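Local coordinates for protein DNA photolyase (Agrobacterium tumefaciens, PDB 4U63) that repairs cyclobutane pyrimidine dimers in DNA with light, probably collected by a methenyltetrahydrofolate antenna and passed to a bound FAD, at residues Asp235-Asp239 with Gly240-Gly244; Pro345-Asp348 with Ala349-Gln353; Met360-Arg363 with Val364-Val368. All blocks are in the same frame, centred on the assembly; numbering follows the deposited sequence.

Overall arrangement
The three contacts are local ones, each within a single continuous run of chain, and interaction 3 alone of them carries FAD-pocket residues. Interaction 1 closes helix 227-238, part buried and part exposed, with backbone bonds, two waters and a phenylalanine ring whose side chain lies about 5 Å from FAD. Interaction 2 is a buried turn of helix 345-357, regular in its backbone, whose charged side chains bond outside the segments. Interaction 3, partly buried, starts helix 362-375 and meets the cofactor directly. Interactions 2 and 3 touch, with centres 9 Å apart, because their helices are consecutive and packed together; interaction 1 lies apart, about 10 Å from interaction 3 between nearest atoms.

Interaction 1: Asp235-Asp239 with Gly240-Gly244; sequences DDFID and GALKG
Leu-242 N donates to Phe-237 O at 2.9 Å, a bond with an N-H...O angle of 161° that spans five residues. The same carbonyl takes a second, weak bond from Gly-240 N at 3.0 Å, so one oxygen near the end of the helix gathers two amides of the chain that leaves it. Two waters fill in where the helical pattern breaks off. One donates to Asp-236 O and accepts from Ala-241 N at 2.9 Å; the other donates to both Ile-238 O and Gly-240 O, joining carbonyls that cannot bond each other.

Around this polar core the chain folds back over Phe-237. With CG anti to the backbone N (chi1 -177°), the ring lies against the returning chain, and Leu-242 N sits 3.4 Å above its plane, toward the rim. Leu-242 CB makes a CH-pi contact over that face, 4.1 Å from the ring centroid, while the methyl of Ala-241 meets CD1. Ile-238 and Leu-242 run side by side and touch through CD1 and CD2 at 3.9 Å. Glycine suits position 240, since a CB there would clash with Asp-236 O.

Leu-281 receives both aliphatic side chains, and Phe-293 meets the Phe-237 ring. At this exit from helix 227-238 a 6→1 amide-to-carbonyl bond, Leu-242 to Phe-237, turns the chain toward helix 245-248, whose N-cap is Gly-244.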
ATOM      1  N   ASP A 235       4.705   5.551  16.645  1.00 18.21           N
ATOM      2  CA  ASP A 235       4.914   6.310  17.892  1.00 20.04           C
ATOM      3  C   ASP A 235       4.416   7.752  17.793  1.00 19.58           C
ATOM      4  O   ASP A 235       3.719   8.265  18.693  1.00 20.55           O
ATOM      5  CB  ASP A 235       6.405   6.347  18.262  1.00 26.06           C
ATOM      6  CG  ASP A 235       6.932   5.022  18.802  1.00 29.64           C
ATOM      7  OD1 ASP A 235       6.148   4.089  19.054  1.00 32.63           O
ATOM      8  OD2 ASP A 235       8.167   4.922  18.978  1.00 33.92           O
ATOM      9  N   ASP A 236       4.794   8.412  16.711  1.00 19.94           N
ATOM     10  CA  ASP A 236       4.405   9.793  16.503  1.00 21.31           C
ATOM     11  C   ASP A 236       2.888   9.945  16.345  1.00 19.62           C
ATOM     12  O   ASP A 236       2.300  10.904  16.849  1.00 19.86           O
ATOM     13  CB  ASP A 236       5.118  10.372  15.283  1.00 20.87           C
ATOM     14  CG  ASP A 236       4.866  11.859  15.128  1.00 23.58           C
ATOM     15  OD1 ASP A 236       5.101  12.622  16.101  1.00 23.85           O
ATOM     16  OD2 ASP A 236       4.431  12.260  14.040  1.00 25.58           O
ATOM     17  N   PHE A 237       2.258   8.985  15.660  1.00 18.39           N
ATOM     18  CA  PHE A 237       0.827   9.015  15.481  1.00 17.70           C
ATOM     19  C   PHE A 237       0.092   8.826  16.812  1.00 17.59           C
ATOM     20  O   PHE A 237      -0.842   9.574  17.123  1.00 18.57           O
ATOM     21  CB  PHE A 237       0.373   7.950  14.479  1.00 18.12           C
ATOM     22  CG  PHE A 237      -1.100   7.984  14.195  1.00 20.16           C
ATOM     23  CD1 PHE A 237      -1.661   9.073  13.535  1.00 18.99           C
ATOM     24  CD2 PHE A 237      -1.936   6.932  14.587  1.00 18.53           C
ATOM     25  CE1 PHE A 237      -3.016   9.114  13.266  1.00 20.62           C
ATOM     26  CE2 PHE A 237      -3.298   6.980  14.331  1.00 17.71           C
ATOM     27  CZ  PHE A 237      -3.835   8.068  13.670  1.00 18.75           C
ATOM     28  N   ILE A 238       0.521   7.850  17.606  1.00 18.83           N
ATOM     29  CA  ILE A 238      -0.144   7.574  18.895  1.00 19.45           C
ATOM     30  C   ILE A 238      -0.037   8.794  19.800  1.00 19.23           C
ATOM     31  O   ILE A 238      -1.029   9.230  20.394  1.00 20.96           O
ATOM     32  CB  ILE A 238       0.433   6.319  19.594  1.00 19.11           C
ATOM     33  CG1 ILE A 238       0.152   5.048  18.762  1.00 20.11           C
ATOM     34  CG2 ILE A 238      -0.131   6.159  21.015  1.00 19.88           C
ATOM     35  CD1 ILE A 238      -1.309   4.700  18.545  1.00 21.67           C
ATOM     36  N   ASP A 239       1.170   9.355  19.864  1.00 18.53           N
ATOM     37  CA  ASP A 239       1.442  10.543  20.668  1.00 20.51           C
ATOM     38  C   ASP A 239       0.998  11.843  19.985  1.00 20.14           C
ATOM     39  O   ASP A 239       1.136  12.921  20.564  1.00 21.05           O
ATOM     40  CB  ASP A 239       2.957  10.667  20.988  1.00 21.69           C
ATOM     41  CG  ASP A 239       3.386   9.876  22.230  1.00 29.97           C
ATOM     42  OD1 ASP A 239       2.546   9.278  22.925  1.00 35.92           O
ATOM     43  OD2 ASP A 239       4.600   9.864  22.513  1.00 37.03           O
ATOM     44  N   GLY A 240       0.488  11.743  18.758  1.00 21.62           N
ATOM     45  CA  GLY A 240       0.120  12.902  17.980  1.00 20.47           C
ATOM     46  C   GLY A 240      -1.260  12.826  17.374  1.00 19.58           C
ATOM     47  O   GLY A 240      -2.268  12.867  18.092  1.00 19.47           O
ATOM     48  N   ALA A 241      -1.284  12.684  16.045  1.00 20.96           N
ATOM     49  CA  ALA A 241      -2.493  12.854  15.235  1.00 20.38           C
ATOM     50  C   ALA A 241      -3.615  11.855  15.499  1.00 20.33           C
ATOM     51  O   ALA A 241      -4.726  12.053  15.008  1.00 20.68           O
ATOM     52  CB  ALA A 241      -2.134  12.859  13.751  1.00 21.00           C
ATOM     53  N   LEU A 242      -3.361  10.790  16.256  1.00 19.25           N
ATOM     54  CA  LEU A 242      -4.478   9.938  16.693  1.00 19.29           C
ATOM     55  C   LEU A 242      -5.531  10.822  17.363  1.00 18.80           C
ATOM     56  O   LEU A 242      -6.729  10.627  17.173  1.00 20.12           O
ATOM     57  CB  LEU A 242      -4.027   8.842  17.643  1.00 19.02           C
ATOM     58  CG  LEU A 242      -5.136   7.954  18.236  1.00 19.53           C
ATOM     59  CD1 LEU A 242      -6.018   7.323  17.164  1.00 20.04           C
ATOM     60  CD2 LEU A 242      -4.501   6.880  19.101  1.00 21.53           C
ATOM     61  N   LYS A 243      -5.074  11.802  18.142  1.00 19.40           N
ATOM     62  CA  LYS A 243      -5.984  12.766  18.729  1.00 19.73           C
ATOM     63  C   LYS A 243      -6.576  13.660  17.636  1.00 22.68           C
ATOM     64  O   LYS A 243      -5.852  14.427  16.971  1.00 24.78           O
ATOM     65  CB  LYS A 243      -5.297  13.636  19.787  1.00 20.24           C
ATOM     66  CG  LYS A 243      -6.306  14.460  20.572  1.00 22.17           C
ATOM     67  CD  LYS A 243      -5.659  15.311  21.634  1.00 23.04           C
ATOM     68  CE  LYS A 243      -6.674  16.189  22.361  1.00 26.66           C
ATOM     69  NZ  LYS A 243      -6.216  16.593  23.714  1.00 27.55           N
ATOM     70  N   GLY A 244      -7.892  13.566  17.476  1.00 20.77           N
ATOM     71  CA  GLY A 244      -8.627  14.317  16.453  1.00 22.30           C
ATOM     72  C   GLY A 244      -8.640  13.646  15.084  1.00 23.52           C
ATOM     73  O   GLY A 244      -9.097  14.244  14.104  1.00 23.14           O
TER
HETATM   74  O   HOH W   1       1.290  13.156  14.809  1.00 23.61           O
HETATM   75  O   HOH W   2      -1.999  11.895  20.849  1.00 20.18           O

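Interaction 2: Pro345-Asp348 with Ala349-Gln353; sequences PIVD and AGMRQ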
ATOM      1  N   PRO A 345      -8.242  22.170  -9.920  1.00 24.29           N
ATOM      2  CA  PRO A 345      -7.146  22.263  -8.931  1.00 25.34           C
ATOM      3  C   PRO A 345      -7.026  21.122  -7.921  1.00 22.51           C
ATOM      4  O   PRO A 345      -5.927  20.678  -7.658  1.00 22.44           O
ATOM      5  CB  PRO A 345      -7.432  23.586  -8.240  1.00 24.77           C
ATOM      6  CG  PRO A 345      -8.023  24.413  -9.335  1.00 25.44           C
ATOM      7  CD  PRO A 345      -8.931  23.466 -10.063  1.00 24.74           C
ATOM      8  N   ILE A 346      -8.133  20.652  -7.363  1.00 21.61           N
ATOM      9  CA  ILE A 346      -8.051  19.588  -6.350  1.00 22.68           C
ATOM     10  C   ILE A 346      -7.498  18.291  -6.952  1.00 21.95           C
ATOM     11  O   ILE A 346      -6.725  17.584  -6.309  1.00 22.82           O
ATOM     12  CB  ILE A 346      -9.404  19.373  -5.613  1.00 25.92           C
ATOM     13  CG1 ILE A 346      -9.248  18.424  -4.423  1.00 28.44           C
ATOM     14  CG2 ILE A 346     -10.490  18.848  -6.541  1.00 27.13           C
ATOM     15  CD1 ILE A 346      -8.366  18.951  -3.321  1.00 30.00           C
ATOM     16  N   VAL A 347      -7.891  18.003  -8.194  1.00 22.08           N
ATOM     17  CA  VAL A 347      -7.408  16.821  -8.911  1.00 21.24           C
ATOM     18  C   VAL A 347      -5.919  16.985  -9.179  1.00 21.19           C
ATOM     19  O   VAL A 347      -5.117  16.095  -8.898  1.00 20.77           O
ATOM     20  CB  VAL A 347      -8.177  16.616 -10.234  1.00 21.27           C
ATOM     21  CG1 VAL A 347      -7.558  15.500 -11.079  1.00 22.23           C
ATOM     22  CG2 VAL A 347      -9.643  16.323  -9.940  1.00 22.88           C
ATOM     23  N   ASP A 348      -5.559  18.150  -9.700  1.00 22.69           N
ATOM     24  CA  ASP A 348      -4.159  18.438 -10.019  1.00 22.74           C
ATOM     25  C   ASP A 348      -3.258  18.404  -8.789  1.00 20.72           C
ATOM     26  O   ASP A 348      -2.165  17.842  -8.831  1.00 21.10           O
ATOM     27  CB  ASP A 348      -4.058  19.749 -10.781  1.00 24.26           C
ATOM     28  CG  ASP A 348      -4.700  19.657 -12.165  1.00 24.95           C
ATOM     29  OD1 ASP A 348      -4.953  18.519 -12.633  1.00 24.64           O
ATOM     30  OD2 ASP A 348      -4.950  20.699 -12.789  1.00 23.78           O
ATOM     31  N   ALA A 349      -3.732  18.967  -7.685  1.00 21.10           N
ATOM     32  CA  ALA A 349      -2.999  18.902  -6.423  1.00 20.94           C
ATOM     33  C   ALA A 349      -2.692  17.453  -6.026  1.00 19.81           C
ATOM     34  O   ALA A 349      -1.560  17.129  -5.692  1.00 20.69           O
ATOM     35  CB  ALA A 349      -3.771  19.620  -5.328  1.00 20.37           C
ATOM     36  N   GLY A 350      -3.701  16.577  -6.087  1.00 19.15           N
ATOM     37  CA  GLY A 350      -3.510  15.168  -5.771  1.00 18.74           C
ATOM     38  C   GLY A 350      -2.480  14.479  -6.641  1.00 19.69           C
ATOM     39  O   GLY A 350      -1.577  13.795  -6.139  1.00 19.47           O
ATOM     40  N   MET A 351      -2.595  14.669  -7.954  1.00 20.31           N
ATOM     41  CA  MET A 351      -1.689  13.997  -8.880  1.00 20.49           C
ATOM     42  C   MET A 351      -0.255  14.511  -8.719  1.00 20.81           C
ATOM     43  O   MET A 351       0.702  13.746  -8.861  1.00 20.37           O
ATOM     44  CB  MET A 351      -2.182  14.127 -10.324  1.00 20.72           C
ATOM     45  CG  MET A 351      -3.585  13.562 -10.547  1.00 22.61           C
ATOM     46  SD  MET A 351      -3.817  11.874  -9.965  1.00 21.55           S
ATOM     47  CE  MET A 351      -2.770  10.981 -11.108  1.00 22.48           C
ATOM     48  N   ARG A 352      -0.115  15.791  -8.390  1.00 20.38           N
ATOM     49  CA  ARG A 352       1.209  16.377  -8.144  1.00 21.41           C
ATOM     50  C   ARG A 352       1.793  15.938  -6.808  1.00 22.06           C
ATOM     51  O   ARG A 352       2.999  15.689  -6.709  1.00 22.34           O
ATOM     52  CB  ARG A 352       1.149  17.891  -8.254  1.00 22.46           C
ATOM     53  CG  ARG A 352       0.830  18.328  -9.666  1.00 23.93           C
ATOM     54  CD  ARG A 352       0.717  19.835  -9.749  1.00 25.49           C
ATOM     55  NE  ARG A 352       0.041  20.280 -10.962  1.00 25.76           N
ATOM     56  CZ  ARG A 352       0.073  21.517 -11.431  1.00 25.61           C
ATOM     57  NH1 ARG A 352       0.776  22.467 -10.807  1.00 26.35           N
ATOM     58  NH2 ARG A 352      -0.594  21.827 -12.549  1.00 24.65           N
ATOM     59  N   GLN A 353       0.948  15.843  -5.782  1.00 20.53           N
ATOM     60  CA  GLN A 353       1.370  15.268  -4.509  1.00 20.16           C
ATOM     61  C   GLN A 353       1.941  13.870  -4.713  1.00 20.28           C
ATOM     62  O   GLN A 353       3.008  13.541  -4.196  1.00 21.58           O
ATOM     63  CB  GLN A 353       0.206  15.206  -3.512  1.00 20.85           C
ATOM     64  CG  GLN A 353       0.595  14.541  -2.203  1.00 20.07           C
ATOM     65  CD  GLN A 353      -0.536  14.415  -1.208  1.00 21.13           C
ATOM     66  OE1 GLN A 353      -1.707  14.223  -1.565  1.00 20.02           O
ATOM     67  NE2 GLN A 353      -0.186  14.498   0.062  1.00 22.36           N
TER
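Pro-345 O accepts from Ala-349 N at 2.8 Å, the first of four consecutive i to i+4 bonds that carry the helix across the two segments. Ile-346 O with Gly-350 N, Val-347 O with Met-351 N and Asp-348 O with Arg-352 N follow, all with N-H...O angles of 155° or more. Proline is well placed at 345, in the first turn, where its missing N-H costs the helix no bond.

The side chains follow this spiral. Arg-352 has CG beside the backbone N (chi1 -66°), which lays CG against Asp-348 O at 3.1 Å; from there the chain runs extended to NE, passing 4.1 Å from Asp-348 CB. The two charged ends nevertheless form no salt bridge: Asp-348 OD2 lies 4.5 Å from Arg-352 NH2 and well out of the guanidinium plane. Each has other partners. Asp-348 accepts from Thr-342 and from the backbone N of Gly-343, tying the preceding loop to the helix, whereas Arg-352 forms a salt bridge with Glu-442 and donates to Gly-340 O. Their opposite charges probably still attract. On another flank, Met-351 bends at chi2 and chi3, and its CG rests 3.4 Å from Val-347 O.

Small Ala-349 presents its methyl to Tyr-435 of helix 434-439, which Ile-346 also touches. Val-347 and Ile-346 press on Ile-367 and on Pro-422, and Met-351 on Val-368, so that helix 345-357 packs against helices 434-439, 422-429 and 362-375.

Interaction 3: Met360-Arg363 with Val364-Val368; sequences MHNR and VRMIV. With FAD (flavin-adenine dinucleotide), chain C.
Arg-365 turns its guanidinium edge to Met-360 O and grips that one oxygen side-on with two nitrogens. The NE bond is the shorter and straighter, 2.9 Å with an N-H...O angle of 167°; the NH2 bond is 3.3 Å. Met-360 O lies only 2° out of the guanidinium plane in both, and the pair of bonds fixes the rotation of the group about its chain. That chain is extended from CG to NE and runs alongside FAD: O2' of the ribityl stands 3.4 Å from the guanidinium plane, over one face and toward its rim, N5 of the flavin lies at the edge, in that plane, and NH1 comes 3.2 Å from C4X. A salt bridge from NH2 to Asp-393 gives the group a further anchor.

Asn-362 approaches the ribityl too, OD1 accepting from O2' at 2.6 Å. The start of helix 362-375 thus supplies part of the photolyase's FAD pocket, to which Met-360 and Met-366 also belong. His-361 is the N-cap, and its ND1 takes a weak bond from Arg-363 N, while backbone bonds such as Arg-365 N to His-361 O begin the helical pattern.

Met-360 points toward the 364-368 segment, with CG anti to the backbone N (chi1 -169°). It crosses Val-364 at about a right angle and meets Val-368 tip to tip, SD to CG2 at 3.7 Å; a flexible thioether fits between these branched side chains and Met-351 of helix 345-357. Met-366 SD lies over one face of the Arg-363 guanidinium, and Arg-363 crosses Ile-367 with CG near CD1, both side chains of this second pair touching helix 422-429.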
ATOM      1  N   MET A 360      -0.743   9.934  -1.711  1.00 19.13           N
ATOM      2  CA  MET A 360      -1.817  10.886  -1.902  1.00 17.35           C
ATOM      3  C   MET A 360      -2.810  10.726  -0.772  1.00 19.54           C
ATOM      4  O   MET A 360      -3.091   9.601  -0.334  1.00 19.92           O
ATOM      5  CB  MET A 360      -2.495  10.662  -3.258  1.00 19.47           C
ATOM      6  CG  MET A 360      -3.454  11.774  -3.677  1.00 19.35           C
ATOM      7  SD  MET A 360      -4.434  11.404  -5.140  1.00 20.76           S
ATOM      8  CE  MET A 360      -3.159  10.855  -6.281  1.00 21.21           C
ATOM      9  N   HIS A 361      -3.345  11.845  -0.296  1.00 17.70           N
ATOM     10  CA  HIS A 361      -4.385  11.798   0.744  1.00 18.34           C
ATOM     11  C   HIS A 361      -5.568  10.954   0.255  1.00 19.06           C
ATOM     12  O   HIS A 361      -5.964  11.070  -0.899  1.00 21.33           O
ATOM     13  CB  HIS A 361      -4.845  13.209   1.077  1.00 19.59           C
ATOM     14  CG  HIS A 361      -5.752  13.276   2.255  1.00 22.87           C
ATOM     15  ND1 HIS A 361      -7.109  13.115   2.144  1.00 22.78           N
ATOM     16  CD2 HIS A 361      -5.500  13.479   3.570  1.00 22.61           C
ATOM     17  CE1 HIS A 361      -7.664  13.226   3.337  1.00 24.55           C
ATOM     18  NE2 HIS A 361      -6.708  13.445   4.221  1.00 24.14           N
ATOM     19  N   ASN A 362      -6.138  10.115   1.129  1.00 19.97           N
ATOM     20  CA  ASN A 362      -7.208   9.195   0.701  1.00 21.36           C
ATOM     21  C   ASN A 362      -8.423   9.859   0.049  1.00 20.58           C
ATOM     22  O   ASN A 362      -8.948   9.365  -0.959  1.00 23.34           O
ATOM     23  CB  ASN A 362      -7.717   8.323   1.847  1.00 22.30           C
ATOM     24  CG  ASN A 362      -8.864   7.404   1.398  1.00 23.71           C
ATOM     25  OD1 ASN A 362      -8.645   6.437   0.671  1.00 23.08           O
ATOM     26  ND2 ASN A 362     -10.094   7.734   1.802  1.00 27.43           N
ATOM     27  N   ARG A 363      -8.897  10.944   0.641  1.00 20.30           N
ATOM     28  CA  ARG A 363     -10.008  11.696   0.050  1.00 19.93           C
ATOM     29  C   ARG A 363      -9.686  12.108  -1.383  1.00 19.10           C
ATOM     30  O   ARG A 363     -10.522  12.004  -2.272  1.00 20.93           O
ATOM     31  CB  ARG A 363     -10.375  12.914   0.898  1.00 21.08           C
ATOM     32  CG  ARG A 363     -11.452  13.822   0.310  1.00 24.59           C
ATOM     33  CD  ARG A 363     -12.736  13.100  -0.065  1.00 28.99           C
ATOM     34  NE  ARG A 363     -13.394  12.483   1.080  1.00 35.68           N
ATOM     35  CZ  ARG A 363     -14.588  11.892   1.033  1.00 46.47           C
ATOM     36  NH1 ARG A 363     -15.274  11.822  -0.110  1.00 48.29           N
ATOM     37  NH2 ARG A 363     -15.105  11.359   2.138  1.00 54.06           N
ATOM     38  N   VAL A 364      -8.455  12.552  -1.597  1.00 18.82           N
ATOM     39  CA  VAL A 364      -8.048  13.013  -2.910  1.00 19.23           C
ATOM     40  C   VAL A 364      -7.858  11.811  -3.859  1.00 19.34           C
ATOM     41  O   VAL A 364      -8.126  11.932  -5.067  1.00 20.36           O
ATOM     42  CB  VAL A 364      -6.821  13.955  -2.824  1.00 20.77           C
ATOM     43  CG1 VAL A 364      -6.505  14.521  -4.183  1.00 21.90           C
ATOM     44  CG2 VAL A 364      -7.107  15.103  -1.849  1.00 22.81           C
ATOM     45  N   ARG A 365      -7.426  10.652  -3.334  1.00 18.15           N
ATOM     46  CA  ARG A 365      -7.400   9.431  -4.166  1.00 18.96           C
ATOM     47  C   ARG A 365      -8.780   9.133  -4.740  1.00 20.27           C
ATOM     48  O   ARG A 365      -8.910   8.814  -5.922  1.00 20.70           O
ATOM     49  CB  ARG A 365      -6.890   8.206  -3.405  1.00 17.26           C
ATOM     50  CG  ARG A 365      -5.453   8.292  -2.966  1.00 17.74           C
ATOM     51  CD  ARG A 365      -4.878   6.953  -2.545  1.00 18.60           C
ATOM     52  NE  ARG A 365      -3.745   7.141  -1.648  1.00 18.01           N
ATOM     53  CZ  ARG A 365      -2.838   6.223  -1.303  1.00 19.10           C
ATOM     54  NH1 ARG A 365      -2.855   4.984  -1.795  1.00 19.87           N
ATOM     55  NH2 ARG A 365      -1.879   6.569  -0.452  1.00 18.50           N
ATOM     56  N   MET A 366      -9.811   9.237  -3.899  1.00 19.61           N
ATOM     57  CA  MET A 366     -11.180   9.001  -4.359  1.00 19.50           C
ATOM     58  C   MET A 366     -11.576  10.023  -5.435  1.00 19.02           C
ATOM     59  O   MET A 366     -12.173   9.673  -6.450  1.00 20.60           O
ATOM     60  CB  MET A 366     -12.169   9.063  -3.193  1.00 20.54           C
ATOM     61  CG  MET A 366     -11.972   7.994  -2.136  1.00 23.79           C
ATOM     62  SD  MET A 366     -13.060   8.246  -0.715  1.00 35.54           S
ATOM     63  CE  MET A 366     -14.636   7.846  -1.461  1.00 40.66           C
ATOM     64  N   ILE A 367     -11.225  11.286  -5.211  1.00 19.97           N
ATOM     65  CA  ILE A 367     -11.552  12.360  -6.158  1.00 20.43           C
ATOM     66  C   ILE A 367     -10.843  12.167  -7.500  1.00 20.20           C
ATOM     67  O   ILE A 367     -11.484  12.299  -8.547  1.00 20.60           O
ATOM     68  CB  ILE A 367     -11.237  13.758  -5.577  1.00 22.21           C
ATOM     69  CG1 ILE A 367     -12.167  14.053  -4.383  1.00 23.68           C
ATOM     70  CG2 ILE A 367     -11.413  14.843  -6.638  1.00 23.71           C
ATOM     71  CD1 ILE A 367     -11.709  15.203  -3.511  1.00 22.33           C
ATOM     72  N   VAL A 368      -9.540  11.857  -7.480  1.00 17.92           N
ATOM     73  CA  VAL A 368      -8.800  11.718  -8.744  1.00 19.43           C
ATOM     74  C   VAL A 368      -9.220  10.463  -9.511  1.00 18.82           C
ATOM     75  O   VAL A 368      -9.255  10.464 -10.743  1.00 20.20           O
ATOM     76  CB  VAL A 368      -7.257  11.765  -8.577  1.00 19.33           C
ATOM     77  CG1 VAL A 368      -6.825  13.035  -7.861  1.00 19.64           C
ATOM     78  CG2 VAL A 368      -6.703  10.521  -7.901  1.00 19.35           C
TER
HETATM   79  PA  FAD C1002      -4.583   6.170   7.820  1.00 19.09           P
HETATM   80  O1A FAD C1002      -5.794   7.037   7.702  1.00 19.28           O
HETATM   81  O2A FAD C1002      -3.575   6.482   8.876  1.00 19.91           O
HETATM   82  O5B FAD C1002      -5.118   4.660   7.929  1.00 19.06           O
HETATM   83  C5B FAD C1002      -4.363   3.628   8.575  1.00 15.28           C
HETATM   84  C4B FAD C1002      -4.164   2.423   7.668  1.00 18.45           C
HETATM   85  O4B FAD C1002      -5.412   1.849   7.285  1.00 20.08           O
HETATM   86  C3B FAD C1002      -3.460   2.750   6.372  1.00 19.02           C
HETATM   87  O3B FAD C1002      -2.038   2.867   6.541  1.00 19.79           O
HETATM   88  C2B FAD C1002      -3.886   1.597   5.489  1.00 18.36           C
HETATM   89  O2B FAD C1002      -3.088   0.434   5.720  1.00 18.39           O
HETATM   90  C1B FAD C1002      -5.296   1.327   5.952  1.00 18.33           C
HETATM   91  N9A FAD C1002      -6.337   1.984   5.130  1.00 17.95           N
HETATM   92  C8A FAD C1002      -6.869   3.200   5.351  1.00 20.51           C
HETATM   93  N7A FAD C1002      -7.818   3.490   4.438  1.00 18.66           N
HETATM   94  C5A FAD C1002      -7.921   2.427   3.612  1.00 17.03           C
HETATM   95  C6A FAD C1002      -8.729   2.096   2.436  1.00 16.38           C
HETATM   96  N6A FAD C1002      -9.637   2.976   1.968  1.00 19.76           N
HETATM   97  N1A FAD C1002      -8.517   0.892   1.858  1.00 16.79           N
HETATM   98  C2A FAD C1002      -7.596   0.020   2.328  1.00 17.64           C
HETATM   99  N3A FAD C1002      -6.826   0.270   3.408  1.00 17.88           N
HETATM  100  C4A FAD C1002      -6.945   1.438   4.070  1.00 17.28           C
HETATM  101  N1  FAD C1002      -4.014   1.923   0.348  1.00 17.23           N
HETATM  102  C2  FAD C1002      -2.888   1.176   0.330  1.00 18.83           C
HETATM  103  O2  FAD C1002      -2.421   0.818   1.435  1.00 20.28           O
HETATM  104  N3  FAD C1002      -2.283   0.817  -0.830  1.00 17.94           N
HETATM  105  C4  FAD C1002      -2.771   1.184  -2.042  1.00 18.04           C
HETATM  106  O4  FAD C1002      -2.215   0.836  -3.116  1.00 18.41           O
HETATM  107  C4X FAD C1002      -3.993   2.012  -2.094  1.00 17.11           C
HETATM  108  N5  FAD C1002      -4.548   2.455  -3.260  1.00 18.77           N
HETATM  109  C5X FAD C1002      -5.694   3.196  -3.255  1.00 16.61           C
HETATM  110  C6  FAD C1002      -6.278   3.623  -4.440  1.00 17.20           C
HETATM  111  C7  FAD C1002      -7.444   4.395  -4.445  1.00 18.10           C
HETATM  112  C7M FAD C1002      -8.063   4.851  -5.747  1.00 20.02           C
HETATM  113  C8  FAD C1002      -8.076   4.777  -3.163  1.00 17.07           C
HETATM  114  C8M FAD C1002      -9.341   5.605  -3.106  1.00 18.76           C
HETATM  115  C9  FAD C1002      -7.505   4.361  -1.990  1.00 16.18           C
HETATM  116  C9A FAD C1002      -6.343   3.585  -1.962  1.00 17.05           C
HETATM  117  N10 FAD C1002      -5.753   3.163  -0.734  1.00 18.41           N
HETATM  118  C10 FAD C1002      -4.591   2.373  -0.783  1.00 17.95           C
HETATM  119  C1' FAD C1002      -6.366   3.446   0.570  1.00 18.36           C
HETATM  120  C2' FAD C1002      -5.974   4.689   1.338  1.00 17.31           C
HETATM  121  O2' FAD C1002      -6.149   5.838   0.501  1.00 19.40           O
HETATM  122  C3' FAD C1002      -4.562   4.607   1.882  1.00 17.33           C
HETATM  123  O3' FAD C1002      -4.384   3.427   2.660  1.00 20.03           O
HETATM  124  C4' FAD C1002      -4.291   5.840   2.745  1.00 17.55           C
HETATM  125  O4' FAD C1002      -4.254   6.994   1.909  1.00 19.81           O
HETATM  126  C5' FAD C1002      -2.969   5.672   3.465  1.00 17.08           C
HETATM  127  O5' FAD C1002      -2.659   6.807   4.287  1.00 18.77           O
HETATM  128  P   FAD C1002      -2.441   6.581   5.862  1.00 17.87           P
HETATM  129  O1P FAD C1002      -2.055   7.886   6.465  1.00 18.47           O
HETATM  130  O2P FAD C1002      -1.487   5.444   6.099  1.00 18.83           O
HETATM  131  O3P FAD C1002      -3.912   6.146   6.341  1.00 17.89           O